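Local coordinates for uncharacterized protein Rv2865 (Mycobacterium tuberculosis, PDB 3G5O) that neutralizes its partner toxin RelG as the antitoxin of a type II toxin-antitoxin pair, and represses its own promoter together with that toxin, at residues N21-A26 with D32-T37; L59-L62 with G66-E69. All blocks are in the same frame, centred on the assembly; numbering follows the deposited sequence.

Contact 1: N21-A26 with D32-T37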
ATOM      1  N   ASN A  21     -13.739   9.784  22.898  1.00 29.78           N
ATOM      2  CA  ASN A  21     -14.929   9.702  22.070  1.00 30.58           C
ATOM      3  C   ASN A  21     -14.793  10.660  20.900  1.00 29.25           C
ATOM      4  O   ASN A  21     -15.084  10.290  19.762  1.00 27.98           O
ATOM      5  CB  ASN A  21     -16.213  10.048  22.851  1.00 31.95           C
ATOM      6  CG  ASN A  21     -16.756   8.880  23.658  1.00 37.89           C
ATOM      7  OD1 ASN A  21     -16.492   7.715  23.344  1.00 41.38           O
ATOM      8  ND2 ASN A  21     -17.552   9.189  24.710  1.00 41.33           N
ATOM      9  N   GLU A  22     -14.351  11.894  21.191  1.00 27.57           N
ATOM     10  CA  GLU A  22     -14.394  12.970  20.203  1.00 26.47           C
ATOM     11  C   GLU A  22     -13.327  12.746  19.148  1.00 25.20           C
ATOM     12  O   GLU A  22     -13.603  12.920  17.963  1.00 24.47           O
ATOM     13  CB  GLU A  22     -14.205  14.354  20.877  1.00 27.27           C
ATOM     14  CG  GLU A  22     -15.476  14.804  21.607  1.00 29.73           C
ATOM     15  CD  GLU A  22     -15.599  14.177  22.986  1.00 36.44           C
ATOM     16  OE1 GLU A  22     -14.604  13.573  23.450  1.00 34.44           O
ATOM     17  OE2 GLU A  22     -16.690  14.283  23.609  1.00 39.28           O
ATOM     18  N   PHE A  23     -12.135  12.344  19.581  1.00 23.31           N
ATOM     19  CA  PHE A  23     -11.039  12.079  18.630  1.00 24.51           C
ATOM     20  C   PHE A  23     -11.356  10.891  17.717  1.00 24.07           C
ATOM     21  O   PHE A  23     -11.062  10.947  16.513  1.00 24.64           O
ATOM     22  CB  PHE A  23      -9.681  11.906  19.347  1.00 23.70           C
ATOM     23  CG  PHE A  23      -9.058  13.221  19.748  1.00 27.68           C
ATOM     24  CD1 PHE A  23      -8.472  14.048  18.789  1.00 28.37           C
ATOM     25  CD2 PHE A  23      -9.090  13.657  21.076  1.00 27.96           C
ATOM     26  CE1 PHE A  23      -7.910  15.286  19.147  1.00 29.86           C
ATOM     27  CE2 PHE A  23      -8.535  14.886  21.443  1.00 30.25           C
ATOM     28  CZ  PHE A  23      -7.936  15.714  20.466  1.00 27.45           C
ATOM     29  N   VAL A  24     -11.942   9.834  18.295  1.00 23.29           N
ATOM     30  CA  VAL A  24     -12.406   8.687  17.504  1.00 23.94           C
ATOM     31  C   VAL A  24     -13.512   9.102  16.508  1.00 25.53           C
ATOM     32  O   VAL A  24     -13.438   8.749  15.308  1.00 23.92           O
ATOM     33  CB  VAL A  24     -12.863   7.500  18.387  1.00 23.56           C
ATOM     34  CG1 VAL A  24     -13.614   6.501  17.576  1.00 20.79           C
ATOM     35  CG2 VAL A  24     -11.653   6.836  19.050  1.00 21.27           C
ATOM     36  N   ASP A  25     -14.498   9.873  16.979  1.00 26.70           N
ATOM     37  CA  ASP A  25     -15.550  10.386  16.080  1.00 28.62           C
ATOM     38  C   ASP A  25     -14.944  11.174  14.928  1.00 28.67           C
ATOM     39  O   ASP A  25     -15.420  11.034  13.790  1.00 29.71           O
ATOM     40  CB  ASP A  25     -16.552  11.312  16.799  1.00 30.04           C
ATOM     41  CG  ASP A  25     -17.631  10.575  17.555  1.00 35.75           C
ATOM     42  OD1 ASP A  25     -17.952   9.384  17.273  1.00 42.19           O
ATOM     43  OD2 ASP A  25     -18.191  11.224  18.460  1.00 43.07           O
ATOM     44  N   ALA A  26     -13.915  11.994  15.218  1.00 28.06           N
ATOM     45  CA  ALA A  26     -13.298  12.876  14.223  1.00 28.92           C
ATOM     46  C   ALA A  26     -12.587  12.116  13.080  1.00 28.66           C
ATOM     47  O   ALA A  26     -12.824  12.416  11.913  1.00 29.97           O
ATOM     48  CB  ALA A  26     -12.323  13.885  14.860  1.00 28.46           C
ATOM     49  N   ASP A  32      -8.694  12.338   8.383  1.00 28.19           N
ATOM     50  CA  ASP A  32      -7.735  12.942   9.311  1.00 29.24           C
ATOM     51  C   ASP A  32      -6.897  11.852  10.002  1.00 28.86           C
ATOM     52  O   ASP A  32      -7.382  10.744  10.242  1.00 27.23           O
ATOM     53  CB  ASP A  32      -8.472  13.747  10.395  1.00 30.56           C
ATOM     54  CG  ASP A  32      -9.207  14.999   9.852  1.00 35.29           C
ATOM     55  OD1 ASP A  32      -8.956  15.449   8.709  1.00 37.40           O
ATOM     56  OD2 ASP A  32     -10.045  15.542  10.610  1.00 41.39           O
ATOM     57  N   GLN A  33      -5.641  12.153  10.312  1.00 28.50           N
ATOM     58  CA  GLN A  33      -4.839  11.258  11.132  1.00 29.34           C
ATOM     59  C   GLN A  33      -4.282  11.967  12.327  1.00 28.12           C
ATOM     60  O   GLN A  33      -3.976  13.156  12.265  1.00 28.06           O
ATOM     61  CB  GLN A  33      -3.678  10.645  10.370  1.00 29.84           C
ATOM     62  CG  GLN A  33      -3.345  11.392   9.135  1.00 36.44           C
ATOM     63  CD  GLN A  33      -2.237  10.690   8.359  1.00 39.84           C
ATOM     64  OE1 GLN A  33      -2.378  10.430   7.167  1.00 42.38           O
ATOM     65  NE2 GLN A  33      -1.135  10.385   9.045  1.00 38.32           N
ATOM     66  N   ILE A  34      -4.123  11.214  13.397  1.00 26.62           N
ATOM     67  CA  ILE A  34      -3.505  11.720  14.606  1.00 26.86           C
ATOM     68  C   ILE A  34      -2.305  10.857  14.906  1.00 26.46           C
ATOM     69  O   ILE A  34      -2.441   9.645  15.053  1.00 25.90           O
ATOM     70  CB  ILE A  34      -4.448  11.593  15.790  1.00 26.69           C
ATOM     71  CG1 ILE A  34      -5.775  12.290  15.490  1.00 26.52           C
ATOM     72  CG2 ILE A  34      -3.770  12.150  17.069  1.00 28.22           C
ATOM     73  CD1 ILE A  34      -6.829  12.024  16.533  1.00 29.19           C
ATOM     74  N   THR A  35      -1.126  11.466  14.958  1.00 26.80           N
ATOM     75  CA  THR A  35       0.036  10.813  15.529  1.00 26.78           C
ATOM     76  C   THR A  35       0.040  11.161  17.014  1.00 27.65           C
ATOM     77  O   THR A  35       0.008  12.364  17.410  1.00 26.88           O
ATOM     78  CB  THR A  35       1.353  11.295  14.898  1.00 27.80           C
ATOM     79  OG1 THR A  35       1.342  11.069  13.489  1.00 29.47           O
ATOM     80  CG2 THR A  35       2.567  10.578  15.514  1.00 27.26           C
ATOM     81  N   ILE A  36       0.092  10.113  17.826  1.00 27.04           N
ATOM     82  CA  ILE A  36      -0.033  10.238  19.240  1.00 28.04           C
ATOM     83  C   ILE A  36       1.379  10.102  19.775  1.00 29.37           C
ATOM     84  O   ILE A  36       2.040   9.104  19.498  1.00 27.98           O
ATOM     85  CB  ILE A  36      -0.926   9.117  19.823  1.00 27.87           C
ATOM     86  CG1 ILE A  36      -2.386   9.271  19.355  1.00 27.61           C
ATOM     87  CG2 ILE A  36      -0.847   9.106  21.347  1.00 27.47           C
ATOM     88  CD1 ILE A  36      -3.287   8.108  19.820  1.00 31.53           C
ATOM     89  N   THR A  37       1.845  11.114  20.511  1.00 30.60           N
ATOM     90  CA  THR A  37       3.195  11.056  21.085  1.00 33.46           C
ATOM     91  C   THR A  37       3.193  10.685  22.565  1.00 35.48           C
ATOM     92  O   THR A  37       2.233  10.941  23.294  1.00 35.04           O
ATOM     93  CB  THR A  37       3.993  12.383  20.901  1.00 33.29           C
ATOM     94  OG1 THR A  37       3.361  13.409  21.663  1.00 33.81           O
ATOM     95  CG2 THR A  37       4.027  12.793  19.460  1.00 32.87           C
TER
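F23 on the helix and I34 on the strand meet at one point, and this is the tight part of the contact. The CD1 methyl of I34 comes obliquely to the F23 ring, with I34 CD1 3.4 Å from F23 CD1. It also lies 4.0 Å from F23 CB, beside the start of the side chain. The two side chains cross at about a right angle. I34 reaches this far because CG1 and CD1 run on in an extended chain (chi2 171°). The contact is apolar, and no hydrogen bond joins the two segments. Toward A26 and D32 it loosens. There D32 OD2 stays 4.4 Å from A26 O, a distance with no bond. Both polar groups are held elsewhere. D32 OD1 accepts a hydrogen bond from the backbone N of L7, and A26 O is bonded to T30 OG1. The contact packs helix 20-28 against strand 33-38, the middle strand of the sheet, in the N-terminal part of this Phd/YefM-family antitoxin. I16 of helix 13-16 touches both F23 and I34. L11 of strand 8-12 packs on F23, and L46 of strand 41-48 packs on I34.

Contact 2: L59-L62 with G66-E69; sequences LYWL and GIRE
W61, which follows Y60 in the helix, meets I67 through both its ring and its backbone carbonyl. The Y60 ring comes edge-on to the W61 indole. Its CE2 corner sits over the centre of one indole face, with Y60 CE2 3.9 Å above the W61 ring plane. The Y60 hydroxyl is hydrogen-bonded to D94 of the toxin chain, Rv2866. At W61 the benzo part of the indole takes the I67 CD1 methyl, which approaches obliquely, 3.6 Å from W61 CE3. The two side chains cross at about a right angle. W61 NE1, on the other ring of the indole, bonds to S69 OG of the toxin chain. W61 O lies against the branched part of I67, 3.4 Å from I67 CG1 and 3.6 Å from I67 CG2. CG1 stands anti to the backbone N (chi1 -172°), and both branches of the isoleucine lie near the carbonyl oxygen. Two successive helices, 49-62 and 67-80, are joined here by a short linker, and G66 is the N-cap residue of the second. In the antitoxin this joint is pressed against the toxin, whose L64 packs on W61 and L62 and whose L78 packs on I67. L62 then touches R68 by its CD2 methyl, 3.9 Å from R68 NH2, and meets the guanidinium obliquely. The arginine chain is extended from CG to NE, and its end comes nearer to L62 than its first bond suggests. R68 NE forms a salt bridge with E63 of the toxin chain, and R68 NH2 bonds to L62 O of the second antitoxin subunit.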
ATOM      1  N   LEU A  59      -3.097  -0.075  -1.386  1.00 16.57           N
ATOM      2  CA  LEU A  59      -1.923  -0.959  -1.359  1.00 17.89           C
ATOM      3  C   LEU A  59      -2.132  -2.175  -2.250  1.00 17.60           C
ATOM      4  O   LEU A  59      -1.273  -2.504  -3.082  1.00 17.94           O
ATOM      5  CB  LEU A  59      -1.630  -1.444   0.058  1.00 17.90           C
ATOM      6  CG  LEU A  59      -0.975  -0.485   1.044  1.00 22.80           C
ATOM      7  CD1 LEU A  59      -1.165  -1.161   2.378  1.00 25.57           C
ATOM      8  CD2 LEU A  59       0.515  -0.299   0.732  1.00 23.84           C
ATOM      9  N   TYR A  60      -3.281  -2.830  -2.109  1.00 18.09           N
ATOM     10  CA  TYR A  60      -3.552  -3.968  -2.972  1.00 18.66           C
ATOM     11  C   TYR A  60      -3.451  -3.600  -4.470  1.00 18.24           C
ATOM     12  O   TYR A  60      -2.718  -4.249  -5.247  1.00 17.19           O
ATOM     13  CB  TYR A  60      -4.951  -4.571  -2.694  1.00 19.33           C
ATOM     14  CG  TYR A  60      -5.223  -5.657  -3.726  1.00 22.03           C
ATOM     15  CD1 TYR A  60      -4.743  -6.957  -3.539  1.00 25.67           C
ATOM     16  CD2 TYR A  60      -5.915  -5.370  -4.897  1.00 19.40           C
ATOM     17  CE1 TYR A  60      -4.946  -7.957  -4.514  1.00 27.30           C
ATOM     18  CE2 TYR A  60      -6.132  -6.346  -5.852  1.00 25.09           C
ATOM     19  CZ  TYR A  60      -5.636  -7.632  -5.660  1.00 26.63           C
ATOM     20  OH  TYR A  60      -5.857  -8.587  -6.628  1.00 30.83           O
ATOM     21  N   TRP A  61      -4.226  -2.587  -4.865  1.00 17.51           N
ATOM     22  CA  TRP A  61      -4.374  -2.289  -6.298  1.00 18.51           C
ATOM     23  C   TRP A  61      -3.096  -1.791  -6.958  1.00 18.78           C
ATOM     24  O   TRP A  61      -2.797  -2.194  -8.112  1.00 17.50           O
ATOM     25  CB  TRP A  61      -5.530  -1.340  -6.573  1.00 17.70           C
ATOM     26  CG  TRP A  61      -6.846  -2.076  -6.551  1.00 18.73           C
ATOM     27  CD1 TRP A  61      -7.816  -2.011  -5.589  1.00 15.75           C
ATOM     28  CD2 TRP A  61      -7.320  -2.989  -7.548  1.00 18.78           C
ATOM     29  NE1 TRP A  61      -8.881  -2.817  -5.937  1.00 18.41           N
ATOM     30  CE2 TRP A  61      -8.600  -3.440  -7.129  1.00 17.51           C
ATOM     31  CE3 TRP A  61      -6.776  -3.488  -8.737  1.00 19.42           C
ATOM     32  CZ2 TRP A  61      -9.357  -4.361  -7.866  1.00 18.78           C
ATOM     33  CZ3 TRP A  61      -7.538  -4.412  -9.493  1.00 17.37           C
ATOM     34  CH2 TRP A  61      -8.811  -4.837  -9.040  1.00 21.41           C
ATOM     35  N   LEU A  62      -2.327  -0.961  -6.221  1.00 18.03           N
ATOM     36  CA  LEU A  62      -1.040  -0.452  -6.767  1.00 17.86           C
ATOM     37  C   LEU A  62      -0.029  -1.563  -7.050  1.00 17.61           C
ATOM     38  O   LEU A  62       0.879  -1.376  -7.859  1.00 17.64           O
ATOM     39  CB  LEU A  62      -0.401   0.609  -5.819  1.00 17.47           C
ATOM     40  CG  LEU A  62      -1.135   1.957  -5.780  1.00 19.83           C
ATOM     41  CD1 LEU A  62      -0.483   2.897  -4.800  1.00 22.80           C
ATOM     42  CD2 LEU A  62      -1.152   2.596  -7.159  1.00 21.04           C
ATOM     43  N   GLY A  66       0.251  -4.110 -14.528  1.00 20.91           N
ATOM     44  CA  GLY A  66      -0.425  -3.329 -15.563  1.00 22.08           C
ATOM     45  C   GLY A  66      -1.600  -2.533 -15.011  1.00 22.41           C
ATOM     46  O   GLY A  66      -2.541  -2.211 -15.773  1.00 23.84           O
ATOM     47  N   ILE A  67      -1.593  -2.244 -13.703  1.00 21.25           N
ATOM     48  CA  ILE A  67      -2.720  -1.490 -13.093  1.00 20.41           C
ATOM     49  C   ILE A  67      -2.971  -0.132 -13.763  1.00 20.89           C
ATOM     50  O   ILE A  67      -4.115   0.178 -14.124  1.00 19.58           O
ATOM     51  CB  ILE A  67      -2.665  -1.399 -11.490  1.00 20.02           C
ATOM     52  CG1 ILE A  67      -3.967  -0.777 -10.940  1.00 19.86           C
ATOM     53  CG2 ILE A  67      -1.449  -0.615 -11.011  1.00 17.90           C
ATOM     54  CD1 ILE A  67      -5.228  -1.564 -11.380  1.00 18.90           C
ATOM     55  N   ARG A  68      -1.928   0.674 -13.978  1.00 20.68           N
ATOM     56  CA  ARG A  68      -2.158   2.016 -14.528  1.00 21.11           C
ATOM     57  C   ARG A  68      -2.656   1.993 -15.995  1.00 21.86           C
ATOM     58  O   ARG A  68      -3.542   2.795 -16.372  1.00 21.88           O
ATOM     59  CB  ARG A  68      -0.894   2.876 -14.400  1.00 20.85           C
ATOM     60  CG  ARG A  68      -0.536   3.201 -12.957  1.00 20.87           C
ATOM     61  CD  ARG A  68       0.967   3.581 -12.851  1.00 24.78           C
ATOM     62  NE  ARG A  68       1.339   3.859 -11.456  1.00 24.30           N
ATOM     63  CZ  ARG A  68       1.725   2.934 -10.595  1.00 24.70           C
ATOM     64  NH1 ARG A  68       1.785   1.667 -10.979  1.00 21.24           N
ATOM     65  NH2 ARG A  68       2.049   3.282  -9.348  1.00 24.72           N
ATOM     66  N   GLU A  69      -2.093   1.073 -16.770  1.00 22.07           N
ATOM     67  CA  GLU A  69      -2.468   0.784 -18.164  1.00 24.08           C
ATOM     68  C   GLU A  69      -3.901   0.283 -18.267  1.00 24.13           C
ATOM     69  O   GLU A  69      -4.624   0.704 -19.169  1.00 24.11           O
ATOM     70  CB  GLU A  69      -1.507  -0.246 -18.795  1.00 24.63           C
ATOM     71  CG  GLU A  69      -0.027   0.282 -18.963  1.00 30.05           C
ATOM     72  CD  GLU A  69       0.894   0.082 -17.702  1.00 36.26           C
ATOM     73  OE1 GLU A  69       0.427  -0.144 -16.558  1.00 33.30           O
ATOM     74  OE2 GLU A  69       2.130   0.152 -17.871  1.00 41.31           O
TER

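How the contacts relate
The two contacts share no helix or strand and do not touch. Their centres are 30 Å apart, on opposite sides of the chain's centre. Contact 1 is partly buried and joins a helix to the sheet. Contact 2 is more fully buried and joins two successive helices. Both the toxin and the second antitoxin subunit pack at contact 2. At contact 1 the second antitoxin subunit lies close, and D25 forms a salt bridge with its K38. Neither contact has a hydrogen bond or salt bridge between its segments, and an apolar side-chain pair is found in each. Contact 2 differs in also using a backbone carbonyl and an arginine, and its indole N-H and guanidinium bond to other chains.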